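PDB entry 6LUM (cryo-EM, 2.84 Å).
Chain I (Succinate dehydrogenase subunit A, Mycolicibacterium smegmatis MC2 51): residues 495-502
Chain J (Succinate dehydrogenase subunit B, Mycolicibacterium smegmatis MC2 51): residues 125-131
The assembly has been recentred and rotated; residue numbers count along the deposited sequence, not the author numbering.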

ATOM      1  N   HIS I 495      36.407  31.991  20.097  1.00 44.37           N
ATOM      2  CA  HIS I 495      37.292  32.380  19.010  1.00 44.37           C
ATOM      3  C   HIS I 495      36.689  32.129  17.637  1.00 44.37           C
ATOM      4  O   HIS I 495      37.417  32.125  16.641  1.00 44.37           O
ATOM      5  CB  HIS I 495      38.631  31.657  19.134  1.00 44.37           C
ATOM      6  CG  HIS I 495      39.468  32.136  20.276  1.00 44.37           C
ATOM      7  ND1 HIS I 495      39.715  31.365  21.390  1.00 44.37           N
ATOM      8  CD2 HIS I 495      40.109  33.310  20.480  1.00 44.37           C
ATOM      9  CE1 HIS I 495      40.476  32.042  22.231  1.00 44.37           C
ATOM     10  NE2 HIS I 495      40.730  33.225  21.702  1.00 44.37           N
ATOM     11  N   ASP I 496      35.379  31.925  17.550  1.00 42.76           N
ATOM     12  CA  ASP I 496      34.747  31.660  16.266  1.00 42.76           C
ATOM     13  C   ASP I 496      33.863  32.816  15.814  1.00 42.76           C
ATOM     14  O   ASP I 496      34.016  33.303  14.691  1.00 42.76           O
ATOM     15  CB  ASP I 496      33.950  30.352  16.338  1.00 42.76           C
ATOM     16  CG  ASP I 496      33.577  29.813  14.966  1.00 42.76           C
ATOM     17  OD1 ASP I 496      33.136  28.649  14.885  1.00 42.76           O
ATOM     18  OD2 ASP I 496      33.717  30.544  13.965  1.00 42.76           O
ATOM     19  N   LYS I 497      32.921  33.251  16.648  1.00 39.25           N
ATOM     20  CA  LYS I 497      32.029  34.364  16.334  1.00 39.25           C
ATOM     21  C   LYS I 497      31.180  34.077  15.102  1.00 39.25           C
ATOM     22  O   LYS I 497      30.379  34.919  14.689  1.00 39.25           O
ATOM     23  CB  LYS I 497      32.813  35.664  16.130  1.00 39.25           C
ATOM     24  CG  LYS I 497      33.919  35.918  17.138  1.00 39.25           C
ATOM     25  CD  LYS I 497      33.376  36.214  18.521  1.00 39.25           C
ATOM     26  CE  LYS I 497      34.478  36.720  19.434  1.00 39.25           C
ATOM     27  NZ  LYS I 497      34.056  36.764  20.857  1.00 39.25           N
ATOM     28  N   GLY I 498      31.333  32.893  14.515  1.00 37.70           N
ATOM     29  CA  GLY I 498      30.518  32.490  13.393  1.00 37.70           C
ATOM     30  C   GLY I 498      29.126  32.104  13.831  1.00 37.70           C
ATOM     31  O   GLY I 498      28.745  32.222  14.992  1.00 37.70           O
ATOM     32  N   LYS I 499      28.347  31.625  12.872  1.00 38.69           N
ATOM     33  CA  LYS I 499      26.974  31.246  13.168  1.00 38.69           C
ATOM     34  C   LYS I 499      26.555  29.957  12.481  1.00 38.69           C
ATOM     35  O   LYS I 499      25.370  29.609  12.534  1.00 38.69           O
ATOM     36  CB  LYS I 499      26.013  32.370  12.775  1.00 38.69           C
ATOM     37  CG  LYS I 499      25.911  33.483  13.801  1.00 38.69           C
ATOM     38  CD  LYS I 499      24.685  34.339  13.562  1.00 38.69           C
ATOM     39  CE  LYS I 499      23.454  33.482  13.323  1.00 38.69           C
ATOM     40  NZ  LYS I 499      22.203  34.281  13.271  1.00 38.69           N
ATOM     41  N   ARG I 500      27.476  29.232  11.851  1.00 37.27           N
ATOM     42  CA  ARG I 500      27.104  28.024  11.127  1.00 37.27           C
ATOM     43  C   ARG I 500      27.227  26.777  11.997  1.00 37.27           C
ATOM     44  O   ARG I 500      26.243  26.071  12.208  1.00 37.27           O
ATOM     45  CB  ARG I 500      27.950  27.893   9.862  1.00 37.27           C
ATOM     46  CG  ARG I 500      27.655  28.945   8.814  1.00 37.27           C
ATOM     47  CD  ARG I 500      26.233  28.863   8.304  1.00 37.27           C
ATOM     48  NE  ARG I 500      25.865  27.506   7.928  1.00 37.27           N
ATOM     49  CZ  ARG I 500      24.673  27.166   7.455  1.00 37.27           C
ATOM     50  NH1 ARG I 500      23.736  28.090   7.298  1.00 37.27           N
ATOM     51  NH2 ARG I 500      24.415  25.905   7.141  1.00 37.27           N
ATOM     52  N   TYR I 501      28.424  26.477  12.490  1.00 31.24           N
ATOM     53  CA  TYR I 501      28.611  25.369  13.433  1.00 31.24           C
ATOM     54  C   TYR I 501      29.539  25.891  14.519  1.00 31.24           C
ATOM     55  O   TYR I 501      30.751  25.686  14.462  1.00 31.24           O
ATOM     56  CB  TYR I 501      29.191  24.132  12.765  1.00 31.24           C
ATOM     57  CG  TYR I 501      28.189  23.221  12.121  1.00 31.24           C
ATOM     58  CD1 TYR I 501      27.736  23.460  10.844  1.00 31.24           C
ATOM     59  CD2 TYR I 501      27.714  22.110  12.782  1.00 31.24           C
ATOM     60  CE1 TYR I 501      26.829  22.634  10.251  1.00 31.24           C
ATOM     61  CE2 TYR I 501      26.806  21.275  12.196  1.00 31.24           C
ATOM     62  CZ  TYR I 501      26.368  21.542  10.929  1.00 31.24           C
ATOM     63  OH  TYR I 501      25.458  20.708  10.335  1.00 31.24           O
ATOM     64  N   ASN I 502      28.970  26.541  15.515  1.00 32.65           N
ATOM     65  CA  ASN I 502      29.752  27.172  16.561  1.00 32.65           C
ATOM     66  C   ASN I 502      29.831  26.207  17.733  1.00 32.65           C
ATOM     67  O   ASN I 502      28.800  25.807  18.280  1.00 32.65           O
ATOM     68  CB  ASN I 502      29.127  28.504  16.962  1.00 32.65           C
ATOM     69  CG  ASN I 502      30.151  29.515  17.396  1.00 32.65           C
ATOM     70  OD1 ASN I 502      31.325  29.199  17.527  1.00 32.65           O
ATOM     71  ND2 ASN I 502      29.718  30.743  17.602  1.00 32.65           N
TER
ATOM     72  N   VAL J 125      30.106  18.321   2.888  1.00 18.24           N
ATOM     73  CA  VAL J 125      30.806  18.915   4.017  1.00 18.24           C
ATOM     74  C   VAL J 125      30.047  20.141   4.501  1.00 18.24           C
ATOM     75  O   VAL J 125      29.545  20.937   3.699  1.00 18.24           O
ATOM     76  CB  VAL J 125      32.244  19.269   3.612  1.00 18.24           C
ATOM     77  CG1 VAL J 125      33.007  19.786   4.776  1.00 18.24           C
ATOM     78  CG2 VAL J 125      32.929  18.055   3.059  1.00 18.24           C
ATOM     79  N   GLU J 126      29.947  20.298   5.822  1.00 26.22           N
ATOM     80  CA  GLU J 126      29.302  21.455   6.423  1.00 26.22           C
ATOM     81  C   GLU J 126      30.273  22.392   7.110  1.00 26.22           C
ATOM     82  O   GLU J 126      30.027  23.594   7.146  1.00 26.22           O
ATOM     83  CB  GLU J 126      28.246  21.008   7.434  1.00 26.22           C
ATOM     84  CG  GLU J 126      27.101  20.247   6.816  1.00 26.22           C
ATOM     85  CD  GLU J 126      26.276  21.096   5.872  1.00 26.22           C
ATOM     86  OE1 GLU J 126      25.254  21.658   6.313  1.00 26.22           O
ATOM     87  OE2 GLU J 126      26.645  21.204   4.686  1.00 26.22           O
ATOM     88  N   LYS J 127      31.359  21.869   7.659  1.00 23.66           N
ATOM     89  CA  LYS J 127      32.463  22.651   8.184  1.00 23.66           C
ATOM     90  C   LYS J 127      33.670  21.727   8.182  1.00 23.66           C
ATOM     91  O   LYS J 127      33.620  20.640   7.599  1.00 23.66           O
ATOM     92  CB  LYS J 127      32.116  23.211   9.570  1.00 23.66           C
ATOM     93  CG  LYS J 127      32.841  24.484   9.927  1.00 23.66           C
ATOM     94  CD  LYS J 127      32.014  25.322  10.856  1.00 23.66           C
ATOM     95  CE  LYS J 127      32.832  26.435  11.448  1.00 23.66           C
ATOM     96  NZ  LYS J 127      34.052  25.920  12.097  1.00 23.66           N
ATOM     97  N   ASP J 128      34.749  22.135   8.818  1.00 21.42           N
ATOM     98  CA  ASP J 128      35.893  21.243   8.888  1.00 21.42           C
ATOM     99  C   ASP J 128      35.541  19.978   9.647  1.00 21.42           C
ATOM    100  O   ASP J 128      35.003  20.039  10.748  1.00 21.42           O
ATOM    101  CB  ASP J 128      37.059  21.967   9.538  1.00 21.42           C
ATOM    102  CG  ASP J 128      36.623  22.828  10.678  1.00 21.42           C
ATOM    103  OD1 ASP J 128      36.658  24.065  10.519  1.00 21.42           O
ATOM    104  OD2 ASP J 128      36.254  22.284  11.734  1.00 21.42           O
ATOM    105  N   LEU J 129      35.800  18.831   9.029  1.00 12.10           N
ATOM    106  CA  LEU J 129      35.611  17.497   9.591  1.00 12.10           C
ATOM    107  C   LEU J 129      34.173  17.188   9.972  1.00 12.10           C
ATOM    108  O   LEU J 129      33.919  16.145  10.568  1.00 12.10           O
ATOM    109  CB  LEU J 129      36.508  17.264  10.807  1.00 12.10           C
ATOM    110  CG  LEU J 129      37.961  17.691  10.712  1.00 12.10           C
ATOM    111  CD1 LEU J 129      38.655  17.438  12.016  1.00 12.10           C
ATOM    112  CD2 LEU J 129      38.639  16.951   9.620  1.00 12.10           C
ATOM    113  N   VAL J 130      33.217  18.043   9.634  1.00 12.08           N
ATOM    114  CA  VAL J 130      31.805  17.786   9.889  1.00 12.08           C
ATOM    115  C   VAL J 130      31.114  17.632   8.545  1.00 12.08           C
ATOM    116  O   VAL J 130      31.261  18.490   7.671  1.00 12.08           O
ATOM    117  CB  VAL J 130      31.158  18.912  10.710  1.00 12.08           C
ATOM    118  CG1 VAL J 130      29.680  18.769  10.693  1.00 12.08           C
ATOM    119  CG2 VAL J 130      31.637  18.869  12.115  1.00 12.08           C
ATOM    120  N   VAL J 131      30.373  16.547   8.367  1.00 12.94           N
ATOM    121  CA  VAL J 131      29.665  16.310   7.121  1.00 12.94           C
ATOM    122  C   VAL J 131      28.176  16.230   7.408  1.00 12.94           C
ATOM    123  O   VAL J 131      27.737  16.239   8.553  1.00 12.94           O
ATOM    124  CB  VAL J 131      30.150  15.046   6.398  1.00 12.94           C
ATOM    125  CG1 VAL J 131      31.641  15.091   6.216  1.00 12.94           C
ATOM    126  CG2 VAL J 131      29.754  13.830   7.162  1.00 12.94           C
TER

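No hydrogen bond or salt bridge joins the two stretches; the polar chemistry across the contact is long-range attraction between opposite charges, and the firmer polar bonds lie within subunit B. There, Glu J126 N donates to Val J130 O at 2.9 Å, and a weak bond from Lys J127 N reaches the same Val J130 O at 3.4 Å. The chain reverses through a type II turn from Lys J127 to Val J130, with Leu J129 at positive phi and a weak bond from Val J130 N to Lys J127 O (3.3 Å) across it. This hairpin presents Glu J126, Lys J127 and Val J130 to subunit A, which here has no regular helix or strand. The backbones stay well apart: the nearest CA atoms, Tyr I501 CA and Lys J127 CA, are 7.1 Å from each other, so side chains make the contact.

Lys J127 NZ forms a salt bridge with its neighbour, Asp J128 OD1, at 3.6 Å. The same amine lies 4.0 Å from Asp I496 OD1, beyond salt-bridge range but close enough for the carboxylate to share in balancing its charge. A second, looser charge pair has Glu J126 OE1 near the plane of the Arg I500 guanidinium, at its edge, 4.4 Å from Arg I500 NH2.

Tyr I501 dominates the packing, with the largest covered area of any residue here. Val J130 CG1 sits over one face of its ring, 4.1 Å from Tyr I501 CE2, an apolar contact. Glu J126 CB approaches obliquely to 3.5 Å from Tyr I501 CE1, while Lys J127 CD lies 3.6 Å from Tyr I501 CB. Thus the aliphatic portions of two charged residues pack against the tyrosine. Together the stretches bury 283 Å², summed over both sides.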